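Local coordinates for protein 2-hydroxyhepta-2,4-diene-1,7-dioate isomerase (Mycobacterium marinum, PDB 3QDF) that binds zinc and is probably an isomerase or hydrolase of the fumarylacetoacetate hydrolase family, perhaps acting on 2-hydroxyhepta-2,4-diene-1,7-dioate, at residues N27-E35 / F46-V56. Residues are numbered along the deposited sequence; the frame is centred on the assembly and turned at random. Where two conformers were deposited one is given.
Sequences NPGAMTARE and FTGRSWPLADV
Strand 32-35 runs antiparallel to strand 49-52, at 161° between their directions, and Ala33 and Trp51 form a hydrogen-bonded pair. Ala33 N gives a bond of 2.7 Å to Trp51 O, and Trp51 N returns one to Ala33 O. Glu35 N to Arg49 O extends the pairing. Past the strand end, Leu53 N, at the start of the 3-10 segment 53-55, bonds to Met31 O. The chain turns a corner at Gly48, before strand 49-52, and Thr47 N on its far side bonds to Glu35 O. Water 1 bridges the corner, donating to Glu35 O and Arg49 O and accepting from Gly48 N.

Glu35 carries the polar end. Its CG lies anti to the backbone N (chi1 -163°), and the extended chain runs alongside Arg49. Glu35 OE1 takes two bonds: Thr47 OG1 donates on the anti side at 2.6 Å, and Arg49 NH1 makes a salt bridge on the syn side at 2.8 Å. The carboxylate and guanidinium planes are turned 71° apart. Thr47 OG1 also accepts from Arg49 N at 3.0 Å, an ST turn that ties the corner to the same carboxylate. Arg49 NE has a second acidic partner in Asp14.

In one of its two conformers, Arg34 places CD over a face of the Phe46 ring, toward the rim. At the other end, Leu53 CB packs 4.1 Å from Met31 CB.

These strands form a hairpin in the N-terminal region, far from the zinc sites. Strand 15-22 pairs with the other edge of strand 32-38, and its Glu22 forms a salt bridge with Arg34 NE in that conformer. Trp51 rests on strand 6-12, while Met31 and Leu53 meet Trp180 of strand 175-182.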
loop_
_atom_site.group_PDB
_atom_site.type_symbol
_atom_site.label_atom_id
_atom_site.label_comp_id
_atom_site.label_asym_id
_atom_site.label_seq_id
_atom_site.Cartn_x
_atom_site.Cartn_y
_atom_site.Cartn_z
ATOM N N ASN A 27 -3.976 8.765 17.937
ATOM C CA ASN A 27 -3.619 10.178 17.993
ATOM C C ASN A 27 -2.488 10.508 17.017
ATOM O O ASN A 27 -1.378 10.845 17.457
ATOM C CB ASN A 27 -3.227 10.578 19.421
ATOM C CG ASN A 27 -3.144 12.088 19.610
ATOM O OD1 ASN A 27 -3.317 12.867 18.671
ATOM N ND2 ASN A 27 -2.878 12.503 20.830
ATOM N N PRO A 28 -2.763 10.419 15.691
ATOM C CA PRO A 28 -1.676 10.636 14.726
ATOM C C PRO A 28 -1.001 12.010 14.860
ATOM O O PRO A 28 0.200 12.095 14.647
ATOM C CB PRO A 28 -2.348 10.464 13.351
ATOM C CG PRO A 28 -3.703 9.855 13.627
ATOM C CD PRO A 28 -4.071 10.235 15.026
ATOM N N GLY A 29 -1.745 13.051 15.252
ATOM C CA GLY A 29 -1.184 14.408 15.442
ATOM C C GLY A 29 0.001 14.475 16.408
ATOM O O GLY A 29 1.059 15.070 16.097
ATOM N N ALA A 30 -0.178 13.848 17.574
ATOM C CA ALA A 30 0.824 13.816 18.637
ATOM C C ALA A 30 1.892 12.707 18.482
ATOM O O ALA A 30 2.696 12.470 19.392
ATOM C CB ALA A 30 0.133 13.714 19.997
ATOM N N MET A 31 1.902 12.035 17.336
ATOM C CA MET A 31 2.915 11.029 17.053
ATOM C C MET A 31 4.259 11.723 16.808
ATOM O O MET A 31 4.307 12.887 16.392
ATOM C CB MET A 31 2.515 10.178 15.844
ATOM C CG MET A 31 1.490 9.072 16.121
ATOM S SD MET A 31 1.135 8.180 14.579
ATOM C CE MET A 31 0.238 6.766 15.172
ATOM N N THR A 32 5.341 11.026 17.113
ATOM C CA THR A 32 6.691 11.573 16.923
ATOM C C THR A 32 7.320 10.903 15.700
ATOM O O THR A 32 7.330 9.677 15.606
ATOM C CB THR A 32 7.577 11.309 18.148
ATOM O OG1 THR A 32 6.936 11.820 19.318
ATOM C CG2 THR A 32 8.939 11.983 17.990
ATOM N N ALA A 33 7.808 11.716 14.764
ATOM C CA ALA A 33 8.595 11.236 13.636
ATOM C C ALA A 33 10.085 11.260 14.005
ATOM O O ALA A 33 10.702 12.315 13.979
ATOM C CB ALA A 33 8.333 12.105 12.398
ATOM N N ARG A 34 10.642 10.094 14.334
ATOM C CA ARG A 34 12.045 9.964 14.731
ATOM C C ARG A 34 12.913 9.683 13.500
ATOM O O ARG A 34 12.878 8.580 12.935
ATOM C CB ARG A 34 12.172 8.839 15.759
ATOM C CG ARG A 34 13.573 8.603 16.294
ATOM C CD ARG A 34 13.532 7.775 17.595
ATOM N NE ARG A 34 12.507 8.253 18.526
ATOM C CZ ARG A 34 12.698 9.185 19.456
ATOM N NH1 ARG A 34 13.883 9.760 19.605
ATOM N NH2 ARG A 34 11.694 9.547 20.235
ATOM N N GLU A 35 13.670 10.692 13.074
ATOM C CA GLU A 35 14.445 10.631 11.840
ATOM C C GLU A 35 15.471 9.490 11.812
ATOM O O GLU A 35 16.271 9.322 12.733
ATOM C CB GLU A 35 15.142 11.975 11.575
ATOM C CG GLU A 35 15.638 12.161 10.145
ATOM C CD GLU A 35 16.441 13.447 9.939
ATOM O OE1 GLU A 35 17.174 13.901 10.860
ATOM O OE2 GLU A 35 16.347 14.001 8.825
ATOM N N PHE A 46 19.509 6.222 14.054
ATOM C CA PHE A 46 18.755 7.474 14.064
ATOM C C PHE A 46 19.679 8.687 14.097
ATOM O O PHE A 46 20.785 8.603 14.617
ATOM C CB PHE A 46 17.816 7.472 15.269
ATOM C CG PHE A 46 16.927 6.257 15.323
ATOM C CD1 PHE A 46 15.743 6.227 14.600
ATOM C CD2 PHE A 46 17.285 5.142 16.090
ATOM C CE1 PHE A 46 14.906 5.103 14.635
ATOM C CE2 PHE A 46 16.470 3.999 16.131
ATOM C CZ PHE A 46 15.261 3.977 15.382
ATOM N N THR A 47 19.230 9.802 13.530
ATOM C CA THR A 47 20.063 11.005 13.456
ATOM C C THR A 47 20.097 11.733 14.792
ATOM O O THR A 47 21.022 12.475 15.054
ATOM C CB THR A 47 19.528 12.027 12.421
ATOM O OG1 THR A 47 18.203 12.426 12.799
ATOM C CG2 THR A 47 19.500 11.453 11.002
ATOM N N GLY A 48 19.075 11.538 15.618
ATOM C CA GLY A 48 18.896 12.339 16.822
ATOM C C GLY A 48 17.765 13.348 16.672
ATOM O O GLY A 48 17.246 13.853 17.665
ATOM N N ARG A 49 17.370 13.649 15.438
ATOM C CA ARG A 49 16.278 14.603 15.237
ATOM C C ARG A 49 14.927 13.913 15.307
ATOM O O ARG A 49 14.776 12.772 14.861
ATOM C CB ARG A 49 16.381 15.304 13.883
ATOM C CG ARG A 49 17.585 16.208 13.680
ATOM C CD ARG A 49 17.630 16.650 12.208
ATOM N NE ARG A 49 18.954 17.154 11.835
ATOM C CZ ARG A 49 19.800 16.558 10.991
ATOM N NH1 ARG A 49 19.480 15.424 10.378
ATOM N NH2 ARG A 49 20.981 17.119 10.745
ATOM N N SER A 50 13.945 14.615 15.856
ATOM C CA SER A 50 12.553 14.184 15.727
ATOM C C SER A 50 11.600 15.388 15.718
ATOM O O SER A 50 11.953 16.459 16.201
ATOM C CB SER A 50 12.187 13.199 16.843
ATOM O OG SER A 50 12.166 13.838 18.102
ATOM N N TRP A 51 10.400 15.193 15.179
ATOM C CA TRP A 51 9.366 16.231 15.112
ATOM C C TRP A 51 8.032 15.609 15.447
ATOM O O TRP A 51 7.830 14.425 15.158
ATOM C CB TRP A 51 9.250 16.803 13.691
ATOM C CG TRP A 51 10.462 17.487 13.217
ATOM C CD1 TRP A 51 10.784 18.804 13.395
ATOM C CD2 TRP A 51 11.544 16.901 12.487
ATOM N NE1 TRP A 51 12.008 19.074 12.822
ATOM C CE2 TRP A 51 12.493 17.923 12.254
ATOM C CE3 TRP A 51 11.812 15.606 12.018
ATOM C CZ2 TRP A 51 13.690 17.693 11.566
ATOM C CZ3 TRP A 51 12.998 15.375 11.335
ATOM C CH2 TRP A 51 13.922 16.413 11.115
ATOM N N PRO A 52 7.104 16.405 16.037
ATOM C CA PRO A 52 5.732 15.921 16.048
ATOM C C PRO A 52 5.310 15.686 14.598
ATOM O O PRO A 52 5.715 16.434 13.701
ATOM C CB PRO A 52 4.944 17.083 16.670
ATOM C CG PRO A 52 5.956 17.807 17.519
ATOM C CD PRO A 52 7.239 17.705 16.728
ATOM N N LEU A 53 4.548 14.628 14.366
ATOM C CA LEU A 53 4.155 14.289 13.009
ATOM C C LEU A 53 3.353 15.418 12.339
ATOM O O LEU A 53 3.491 15.638 11.143
ATOM C CB LEU A 53 3.385 12.963 12.973
ATOM C CG LEU A 53 3.018 12.416 11.588
ATOM C CD1 LEU A 53 4.276 12.005 10.804
ATOM C CD2 LEU A 53 2.060 11.245 11.726
ATOM N N ALA A 54 2.544 16.131 13.124
ATOM C CA ALA A 54 1.753 17.270 12.643
ATOM C C ALA A 54 2.623 18.343 11.988
ATOM O O ALA A 54 2.136 19.123 11.168
ATOM C CB ALA A 54 0.939 17.876 13.800
ATOM N N ASP A 55 3.906 18.373 12.352
ATOM C CA ASP A 55 4.835 19.393 11.879
ATOM C C ASP A 55 5.521 19.038 10.574
ATOM O O ASP A 55 6.248 19.865 10.017
ATOM C CB ASP A 55 5.933 19.625 12.918
ATOM C CG ASP A 55 5.459 20.406 14.129
ATOM O OD1 ASP A 55 4.239 20.581 14.323
ATOM O OD2 ASP A 55 6.338 20.832 14.906
ATOM N N VAL A 56 5.345 17.804 10.101
ATOM C CA VAL A 56 6.037 17.357 8.890
ATOM C C VAL A 56 5.050 16.798 7.856
ATOM O O VAL A 56 3.902 16.512 8.193
ATOM C CB VAL A 56 7.164 16.315 9.213
ATOM C CG1 VAL A 56 8.260 16.949 10.085
ATOM C CG2 VAL A 56 6.589 15.077 9.890
HETATM O O HOH W 1 16.385 10.605 15.126
#